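Local coordinates for protein 1-deoxy-D-xylulose 5-phosphate reductoisomerase (Moraxella catarrhalis, PDB 4ZQG) that catalyses the reductive rearrangement of 1-deoxy-D-xylulose 5-phosphate to 2-C-methyl-D-erythritol 4-phosphate with a nicotinamide cofactor, in the MEP pathway, at residues A[34-39]-A[93-98]; A[339-344]-A[397-402]; A[181-186]-A[263-268]. All coordinates share one frame; numbering follows the deposited sequence.

Contact 1: A[34-39]-A[93-98]; sequences RIHALT and ASDEAV
His-36, on strand 33-39, faces Val-98 with their CA atoms 6.6 Å apart, where residues 93-98 leave the end of helix 85-93 and pass through a type I turn, Asp-95 to Val-98. No backbone bond joins the two segments; the imidazole makes the connection. CG is anti to the backbone N (chi1 177°) on a CB that points toward the turn, and from there His-36 NE2 donates to Asp-95 OD2 at 3.0 Å. The bond is fairly straight (159°), but ring and carboxylate planes stand 80° apart, and the donor approaches OD2 from above the carboxylate plane. OD2 also takes a salt bridge from Lys-58. The other oxygen, Asp-95 OD1, uses its anti lone pair to accept from Ala-97 N at 2.7 Å, an Asx turn. On the ring's far nitrogen, the guanidinium of Arg-34 offers NH1 and NH2 to His-36 ND1 in two weak bonds. This pattern is consistent with an imidazole protonated on NE2 and accepting at ND1. Val-98 CG2 packs tightly against His-36 CD2, at 3.3 Å, and Ala-97 CB lies 3.7 Å from His-36 CE1. Ser-8 of the intervening strand 7-12 touches the imidazole too. The contact thus spans a central strand of the Rossmann-type parallel sheet, tying strand 33-39 to the loop that feeds strand 100-103.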
loop_
_atom_site.group_PDB
_atom_site.type_symbol
_atom_site.label_atom_id
_atom_site.label_comp_id
_atom_site.label_asym_id
_atom_site.label_seq_id
_atom_site.Cartn_x
_atom_site.Cartn_y
_atom_site.Cartn_z
ATOM N N ARG A 34 -12.628 22.789 15.342
ATOM C CA ARG A 34 -13.224 24.105 15.513
ATOM C C ARG A 34 -12.839 24.941 14.292
ATOM O O ARG A 34 -11.661 25.057 13.991
ATOM C CB ARG A 34 -12.672 24.771 16.806
ATOM C CG ARG A 34 -13.044 26.243 16.970
ATOM C CD ARG A 34 -12.614 26.880 18.298
ATOM N NE ARG A 34 -11.250 27.415 18.250
ATOM C CZ ARG A 34 -10.884 28.537 17.634
ATOM N NH1 ARG A 34 -11.775 29.293 16.980
ATOM N NH2 ARG A 34 -9.606 28.898 17.664
ATOM N N ILE A 35 -13.801 25.554 13.611
ATOM C CA ILE A 35 -13.477 26.436 12.491
ATOM C C ILE A 35 -13.121 27.831 12.981
ATOM O O ILE A 35 -13.936 28.532 13.472
ATOM C CB ILE A 35 -14.636 26.612 11.522
ATOM C CG1 ILE A 35 -15.208 25.276 11.058
ATOM C CG2 ILE A 35 -14.190 27.451 10.349
ATOM C CD1 ILE A 35 -14.203 24.271 10.621
ATOM N N HIS A 36 -11.888 28.244 12.833
ATOM C CA HIS A 36 -11.504 29.565 13.219
ATOM C C HIS A 36 -11.635 30.514 12.049
ATOM O O HIS A 36 -11.935 31.674 12.260
ATOM C CB HIS A 36 -10.083 29.528 13.708
ATOM C CG HIS A 36 -9.536 30.859 14.070
ATOM N ND1 HIS A 36 -9.708 31.416 15.317
ATOM C CD2 HIS A 36 -8.788 31.733 13.357
ATOM C CE1 HIS A 36 -9.103 32.589 15.348
ATOM N NE2 HIS A 36 -8.513 32.789 14.183
ATOM N N ALA A 37 -11.417 30.059 10.814
ATOM C CA ALA A 37 -11.515 30.963 9.676
ATOM C C ALA A 37 -11.850 30.274 8.387
ATOM O O ALA A 37 -11.602 29.125 8.245
ATOM C CB ALA A 37 -10.241 31.748 9.512
ATOM N N LEU A 38 -12.457 31.012 7.461
ATOM C CA LEU A 38 -12.864 30.504 6.146
ATOM C C LEU A 38 -12.617 31.629 5.171
ATOM O O LEU A 38 -12.772 32.754 5.551
ATOM C CB LEU A 38 -14.356 30.183 6.124
ATOM C CG LEU A 38 -14.874 29.191 7.149
ATOM C CD1 LEU A 38 -16.385 29.173 7.119
ATOM C CD2 LEU A 38 -14.374 27.804 6.834
ATOM N N THR A 39 -12.214 31.344 3.945
ATOM C CA THR A 39 -11.952 32.384 2.982
ATOM C C THR A 39 -12.495 32.034 1.643
ATOM O O THR A 39 -12.555 30.865 1.288
ATOM C CB THR A 39 -10.457 32.634 2.760
ATOM O OG1 THR A 39 -9.917 31.748 1.755
ATOM C CG2 THR A 39 -9.676 32.565 4.083
ATOM N N ALA A 93 -3.539 32.859 8.061
ATOM C CA ALA A 93 -2.525 31.815 7.993
ATOM C C ALA A 93 -1.517 31.837 9.126
ATOM O O ALA A 93 -0.966 30.784 9.441
ATOM C CB ALA A 93 -1.804 31.857 6.667
ATOM N N SER A 94 -1.264 33.004 9.738
ATOM C CA SER A 94 -0.290 33.099 10.841
ATOM C C SER A 94 -0.907 33.361 12.195
ATOM O O SER A 94 -0.206 33.596 13.180
ATOM C CB SER A 94 0.759 34.171 10.549
ATOM O OG SER A 94 0.169 35.404 10.263
ATOM N N ASP A 95 -2.216 33.269 12.249
ATOM C CA ASP A 95 -2.967 33.628 13.416
ATOM C C ASP A 95 -2.553 32.728 14.576
ATOM O O ASP A 95 -2.523 31.493 14.464
ATOM C CB ASP A 95 -4.463 33.521 13.062
ATOM C CG ASP A 95 -5.379 34.027 14.147
ATOM O OD1 ASP A 95 -5.158 33.639 15.314
ATOM O OD2 ASP A 95 -6.349 34.772 13.804
ATOM N N GLU A 96 -2.249 33.368 15.706
ATOM C CA GLU A 96 -1.771 32.661 16.900
ATOM C C GLU A 96 -2.795 31.619 17.337
ATOM O O GLU A 96 -2.442 30.617 17.895
ATOM C CB GLU A 96 -1.430 33.663 18.014
ATOM C CG GLU A 96 -1.013 33.079 19.361
ATOM N N ALA A 97 -4.062 31.840 17.022
ATOM C CA ALA A 97 -5.139 30.957 17.476
ATOM C C ALA A 97 -5.474 29.799 16.556
ATOM O O ALA A 97 -6.336 28.992 16.899
ATOM C CB ALA A 97 -6.407 31.786 17.712
ATOM N N VAL A 98 -4.827 29.748 15.393
ATOM C CA VAL A 98 -5.044 28.695 14.396
ATOM C C VAL A 98 -4.031 27.568 14.569
ATOM O O VAL A 98 -2.830 27.808 14.559
ATOM C CB VAL A 98 -4.843 29.269 12.988
ATOM C CG1 VAL A 98 -4.871 28.192 11.943
ATOM C CG2 VAL A 98 -5.909 30.259 12.662
#

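Contact 2: A[339-344]-A[397-402]; sequences LNTANE and KVRKIA
Glu-344 and Arg-399 close one flank of the crossing between helices 333-351 and 387-409. Arg-399 NH2 donates to Glu-344 OE1 at 2.7 Å in a nearly straight salt bridge (168°). The carboxylate oxygen lies in the guanidinium plane, at its edge, whereas the donor meets OE1 from above the carboxylate plane. The other oxygen is supplied from its own helix: Asn-340 ND2, one turn back, reaches Glu-344 OE2 at 3.1 Å, and the backbone N of Ala-108 adds a weak bond. Asp-395 holds a residue of each helix, its OD2 salt-bridged to Arg-399 NE and its OD1 hydrogen-bonded to Thr-341 OG1. The short segments pass with their axes 8.6 Å apart at -47°, close to the angle expected of ridges-into-grooves packing between helices, here within the C-terminal helical part of the enzyme. Small residues permit the approach: Ala-402 CB sits 4.0 Å from Ala-342 CA. Val-398 points toward the other helix, and its CG1 (anti to the backbone N, chi1 177°) comes to 3.5 Å from Ala-342 N. The methyl of Thr-341 is turned to the arginine, with CG2 lying 4.1 Å above the centre of the guanidinium plane and 3.7 Å from Arg-399 CG. Cys-367 of helix 359-368 packs against both alanines.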
loop_
_atom_site.group_PDB
_atom_site.type_symbol
_atom_site.label_atom_id
_atom_site.label_comp_id
_atom_site.label_asym_id
_atom_site.label_seq_id
_atom_site.Cartn_x
_atom_site.Cartn_y
_atom_site.Cartn_z
ATOM N N LEU A 339 6.921 27.455 -16.222
ATOM C CA LEU A 339 5.990 26.385 -16.588
ATOM C C LEU A 339 4.580 26.620 -16.063
ATOM O O LEU A 339 3.621 26.582 -16.821
ATOM C CB LEU A 339 6.446 25.024 -16.056
ATOM C CG LEU A 339 5.513 23.836 -16.364
ATOM C CD1 LEU A 339 5.937 23.113 -17.635
ATOM C CD2 LEU A 339 5.451 22.873 -15.193
ATOM N N ASN A 340 4.484 26.803 -14.759
ATOM C CA ASN A 340 3.209 26.895 -14.102
ATOM C C ASN A 340 2.390 28.126 -14.514
ATOM O O ASN A 340 1.212 28.005 -14.880
ATOM C CB ASN A 340 3.378 26.950 -12.607
ATOM C CG ASN A 340 2.056 27.117 -11.923
ATOM O OD1 ASN A 340 1.123 26.344 -12.191
ATOM N ND2 ASN A 340 1.922 28.171 -11.117
ATOM N N THR A 341 3.049 29.286 -14.470
ATOM C CA THR A 341 2.461 30.532 -14.932
ATOM C C THR A 341 2.138 30.528 -16.418
ATOM O O THR A 341 1.034 30.879 -16.791
ATOM C CB THR A 341 3.346 31.739 -14.617
ATOM O OG1 THR A 341 3.589 31.778 -13.208
ATOM C CG2 THR A 341 2.665 32.996 -15.025
ATOM N N ALA A 342 3.051 30.151 -17.288
ATOM C CA ALA A 342 2.669 30.130 -18.688
ATOM C C ALA A 342 1.365 29.338 -18.757
ATOM O O ALA A 342 0.393 29.815 -19.305
ATOM C CB ALA A 342 3.743 29.512 -19.562
ATOM N N ASN A 343 1.324 28.175 -18.100
ATOM C CA ASN A 343 0.171 27.278 -18.143
ATOM C C ASN A 343 -1.086 27.926 -17.538
ATOM O O ASN A 343 -2.162 27.816 -18.108
ATOM C CB ASN A 343 0.524 25.959 -17.421
ATOM C CG ASN A 343 -0.646 24.996 -17.297
ATOM O OD1 ASN A 343 -1.021 24.290 -18.269
ATOM N ND2 ASN A 343 -1.230 24.952 -16.085
ATOM N N GLU A 344 -0.941 28.584 -16.386
ATOM C CA GLU A 344 -2.031 29.392 -15.770
ATOM C C GLU A 344 -2.651 30.368 -16.762
ATOM O O GLU A 344 -3.851 30.583 -16.700
ATOM C CB GLU A 344 -1.551 30.177 -14.531
ATOM C CG GLU A 344 -1.651 29.372 -13.234
ATOM C CD GLU A 344 -1.324 30.149 -11.949
ATOM O OE1 GLU A 344 -1.590 31.361 -11.871
ATOM O OE2 GLU A 344 -0.827 29.510 -10.988
ATOM N N LYS A 397 6.355 38.578 -14.946
ATOM C CA LYS A 397 7.054 38.535 -16.205
ATOM C C LYS A 397 6.549 37.447 -17.150
ATOM O O LYS A 397 6.275 37.707 -18.320
ATOM C CB LYS A 397 8.536 38.360 -15.949
ATOM C CG LYS A 397 9.381 38.435 -17.206
ATOM C CD LYS A 397 10.825 38.582 -16.794
ATOM C CE LYS A 397 11.748 38.495 -17.987
ATOM N NZ LYS A 397 13.155 38.723 -17.564
ATOM N N VAL A 398 6.426 36.229 -16.658
ATOM C CA VAL A 398 5.898 35.165 -17.500
ATOM C C VAL A 398 4.463 35.472 -17.904
ATOM O O VAL A 398 4.062 35.222 -19.061
ATOM C CB VAL A 398 5.950 33.797 -16.796
ATOM C CG1 VAL A 398 5.319 32.726 -17.673
ATOM C CG2 VAL A 398 7.406 33.449 -16.490
ATOM N N ARG A 399 3.703 36.047 -16.966
ATOM C CA ARG A 399 2.322 36.505 -17.295
ATOM C C ARG A 399 2.309 37.365 -18.558
ATOM O O ARG A 399 1.642 37.024 -19.525
ATOM C CB ARG A 399 1.623 37.182 -16.094
ATOM C CG ARG A 399 0.787 36.190 -15.275
ATOM C CD ARG A 399 0.305 36.698 -13.910
ATOM N NE ARG A 399 0.377 35.666 -12.858
ATOM C CZ ARG A 399 -0.410 34.593 -12.776
ATOM N NH1 ARG A 399 -1.387 34.382 -13.666
ATOM N NH2 ARG A 399 -0.192 33.706 -11.799
ATOM N N LYS A 400 3.127 38.413 -18.567
ATOM C CA LYS A 400 3.265 39.303 -19.742
ATOM C C LYS A 400 3.650 38.537 -21.015
ATOM O O LYS A 400 2.998 38.676 -22.044
ATOM C CB LYS A 400 4.298 40.394 -19.452
ATOM C CG LYS A 400 4.735 41.220 -20.665
ATOM C CD LYS A 400 6.249 41.447 -20.726
ATOM C CE LYS A 400 6.726 42.337 -19.585
ATOM N NZ LYS A 400 8.206 42.288 -19.505
ATOM N N ILE A 401 4.695 37.699 -20.931
ATOM C CA ILE A 401 5.296 37.104 -22.127
ATOM C C ILE A 401 4.425 36.011 -22.687
ATOM O O ILE A 401 4.271 35.886 -23.909
ATOM C CB ILE A 401 6.709 36.581 -21.840
ATOM C CG1 ILE A 401 7.611 37.747 -21.513
ATOM C CG2 ILE A 401 7.265 35.863 -23.047
ATOM C CD1 ILE A 401 9.038 37.383 -21.277
ATOM N N ALA A 402 3.861 35.223 -21.783
ATOM C CA ALA A 402 2.898 34.223 -22.176
ATOM C C ALA A 402 1.693 34.883 -22.852
ATOM O O ALA A 402 1.265 34.442 -23.906
ATOM C CB ALA A 402 2.466 33.415 -20.951
#

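Contact 3: A[181-186]-A[263-268]; sequences GIKKLW and LVEYVD
Trp-186 NE1 donates to Glu-265 OE1 at 3.0 Å in a nearly straight bond (167°); the oxygen lies in the indole plane, and the N-H reaches it on the anti side, tilted out of the carboxylate plane. Lys-184 NZ forms a salt bridge to the same oxygen at 3.5 Å, and a water that donates to OE1 accepts weakly from that amine. Lys-183 NZ makes a long salt bridge to Glu-265 OE2, its extended chain beside the glutamate. Both lysines face Glu-265 because the pairing of antiparallel strands 182-189 and 260-266, neighbours in a mixed four-stranded sheet, slips by one residue: Lys-183 N gives a bond of 2.8 Å to Glu-265 O and Lys-184 N a weak one, a classic beta bulge. From Lys-184 with Glu-265 the pairing is regular to Trp-186 with Leu-263. Leu-185 CD2 meets Val-264 CG2 at 3.8 Å. Ile-182 CD1 presses against Tyr-266 CE1 at 3.3 Å, while the tyrosine hydroxyl bonds to Cys-163 O and its ring has a cation-pi partner in Arg-293 of the second subunit. Pro-300 of that subunit packs on Glu-265. Two amines and an indole N-H around one buried carboxylate would probably favour its charged form.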
loop_
_atom_site.group_PDB
_atom_site.type_symbol
_atom_site.label_atom_id
_atom_site.label_comp_id
_atom_site.label_asym_id
_atom_site.label_seq_id
_atom_site.Cartn_x
_atom_site.Cartn_y
_atom_site.Cartn_z
ATOM N N GLY A 181 15.103 1.752 1.812
ATOM C CA GLY A 181 14.940 1.029 0.589
ATOM C C GLY A 181 13.972 1.598 -0.408
ATOM O O GLY A 181 13.451 0.835 -1.223
ATOM N N ILE A 182 13.762 2.919 -0.423
ATOM C CA ILE A 182 12.872 3.504 -1.446
ATOM C C ILE A 182 13.591 3.533 -2.777
ATOM O O ILE A 182 14.698 4.049 -2.848
ATOM C CB ILE A 182 12.447 4.973 -1.192
ATOM C CG1 ILE A 182 12.003 5.251 0.256
ATOM C CG2 ILE A 182 11.330 5.335 -2.132
ATOM C CD1 ILE A 182 11.206 4.166 0.885
ATOM N N LYS A 183 12.972 3.009 -3.830
ATOM C CA LYS A 183 13.614 2.975 -5.122
ATOM C C LYS A 183 13.141 4.096 -5.928
ATOM O O LYS A 183 13.942 4.904 -6.395
ATOM C CB LYS A 183 13.329 1.676 -5.884
ATOM C CG LYS A 183 14.406 1.345 -6.914
ATOM C CD LYS A 183 13.936 0.323 -7.897
ATOM C CE LYS A 183 15.094 -0.182 -8.736
ATOM N NZ LYS A 183 14.588 -1.291 -9.584
ATOM N N LYS A 184 11.826 4.163 -6.102
ATOM C CA LYS A 184 11.231 5.241 -6.859
ATOM C C LYS A 184 9.758 5.408 -6.552
ATOM O O LYS A 184 9.156 4.539 -5.925
ATOM C CB LYS A 184 11.467 4.998 -8.337
ATOM C CG LYS A 184 10.799 3.786 -8.932
ATOM C CD LYS A 184 10.845 3.892 -10.458
ATOM C CE LYS A 184 12.235 3.525 -11.013
ATOM N NZ LYS A 184 12.170 2.164 -11.583
ATOM N N LEU A 185 9.184 6.544 -6.971
ATOM C CA LEU A 185 7.755 6.840 -6.724
ATOM C C LEU A 185 7.026 6.749 -8.037
ATOM O O LEU A 185 7.562 7.150 -9.050
ATOM C CB LEU A 185 7.581 8.225 -6.128
ATOM C CG LEU A 185 8.410 8.547 -4.888
ATOM C CD1 LEU A 185 8.081 9.928 -4.371
ATOM C CD2 LEU A 185 8.176 7.534 -3.784
ATOM N N TRP A 186 5.833 6.179 -8.037
ATOM C CA TRP A 186 5.050 6.067 -9.258
ATOM C C TRP A 186 3.782 6.915 -9.096
ATOM O O TRP A 186 2.998 6.676 -8.157
ATOM C CB TRP A 186 4.665 4.624 -9.491
ATOM C CG TRP A 186 5.788 3.830 -9.940
ATOM C CD1 TRP A 186 6.746 3.234 -9.162
ATOM C CD2 TRP A 186 6.149 3.550 -11.293
ATOM N NE1 TRP A 186 7.652 2.614 -9.951
ATOM C CE2 TRP A 186 7.294 2.761 -11.259
ATOM C CE3 TRP A 186 5.584 3.862 -12.532
ATOM C CZ2 TRP A 186 7.906 2.302 -12.395
ATOM C CZ3 TRP A 186 6.199 3.375 -13.675
ATOM C CH2 TRP A 186 7.341 2.610 -13.592
ATOM N N LEU A 263 1.979 4.740 -6.291
ATOM C CA LEU A 263 2.729 3.675 -5.651
ATOM C C LEU A 263 4.116 4.117 -5.208
ATOM O O LEU A 263 4.674 5.107 -5.707
ATOM C CB LEU A 263 2.816 2.440 -6.558
ATOM C CG LEU A 263 1.571 2.075 -7.376
ATOM C CD1 LEU A 263 1.592 2.766 -8.713
ATOM C CD2 LEU A 263 1.491 0.587 -7.612
ATOM N N VAL A 264 4.642 3.393 -4.233
ATOM C CA VAL A 264 6.002 3.498 -3.835
ATOM C C VAL A 264 6.672 2.155 -4.017
ATOM O O VAL A 264 6.307 1.182 -3.382
ATOM C CB VAL A 264 6.098 3.892 -2.383
ATOM C CG1 VAL A 264 7.534 3.895 -1.947
ATOM C CG2 VAL A 264 5.495 5.277 -2.209
ATOM N N GLU A 265 7.665 2.130 -4.902
ATOM C CA GLU A 265 8.474 0.958 -5.188
ATOM C C GLU A 265 9.684 0.873 -4.292
ATOM O O GLU A 265 10.452 1.801 -4.245
ATOM C CB GLU A 265 8.956 1.036 -6.620
ATOM C CG GLU A 265 9.901 -0.080 -6.991
ATOM C CD GLU A 265 10.201 -0.144 -8.454
ATOM O OE1 GLU A 265 9.906 0.823 -9.213
ATOM O OE2 GLU A 265 10.785 -1.188 -8.825
ATOM N N TYR A 266 9.825 -0.260 -3.600
ATOM C CA TYR A 266 10.959 -0.582 -2.732
ATOM C C TYR A 266 11.976 -1.554 -3.387
ATOM O O TYR A 266 11.693 -2.224 -4.380
ATOM C CB TYR A 266 10.450 -1.183 -1.423
ATOM C CG TYR A 266 9.670 -0.203 -0.560
ATOM C CD1 TYR A 266 10.275 0.432 0.519
ATOM C CD2 TYR A 266 8.342 0.082 -0.819
ATOM C CE1 TYR A 266 9.587 1.303 1.310
ATOM C CE2 TYR A 266 7.644 0.967 -0.038
ATOM C CZ TYR A 266 8.262 1.591 1.024
ATOM O OH TYR A 266 7.568 2.503 1.816
ATOM N N VAL A 267 13.165 -1.627 -2.794
ATOM C CA VAL A 267 14.285 -2.349 -3.383
ATOM C C VAL A 267 14.128 -3.847 -3.408
ATOM O O VAL A 267 14.722 -4.486 -4.262
ATOM C CB VAL A 267 15.631 -1.999 -2.713
ATOM C CG1 VAL A 267 16.014 -0.569 -3.074
ATOM C CG2 VAL A 267 15.553 -2.159 -1.206
ATOM N N ASP A 268 13.351 -4.394 -2.472
ATOM C CA ASP A 268 13.038 -5.813 -2.428
ATOM C C ASP A 268 11.965 -6.257 -3.392
ATOM O O ASP A 268 11.635 -7.449 -3.443
ATOM C CB ASP A 268 12.646 -6.265 -1.008
ATOM C CG ASP A 268 11.474 -5.445 -0.401
ATOM O OD1 ASP A 268 10.572 -5.001 -1.133
ATOM O OD2 ASP A 268 11.471 -5.289 0.832
HETATM O O HOH W 1 10.241 -0.301 -12.196
#

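The three contacts do not touch one another: centres lie 32 Å (contacts 1 and 2), 37 Å (1 and 3) and 34 Å (2 and 3) apart, and even the nearest atoms of contacts 1 and 2 are about 16 Å apart. In each, a carboxylate receives more than one donor. Contact 2 is close to the cofactor, the Glu-344 side chain lying about 8 Å from NAD. Contact 3 lies farther from the active site: the side chains of Leu-263 and Leu-185 are about 12 Å from fosmidomycin and about 13 Å from magnesium, whose ligands are Asp-154, Glu-156 and Glu-235. Glu-156 lies in helix 155-162, which packs on that sheet, and Asp-154 just before it. Contact 1 belongs to the Rossmann-type nucleotide-binding part.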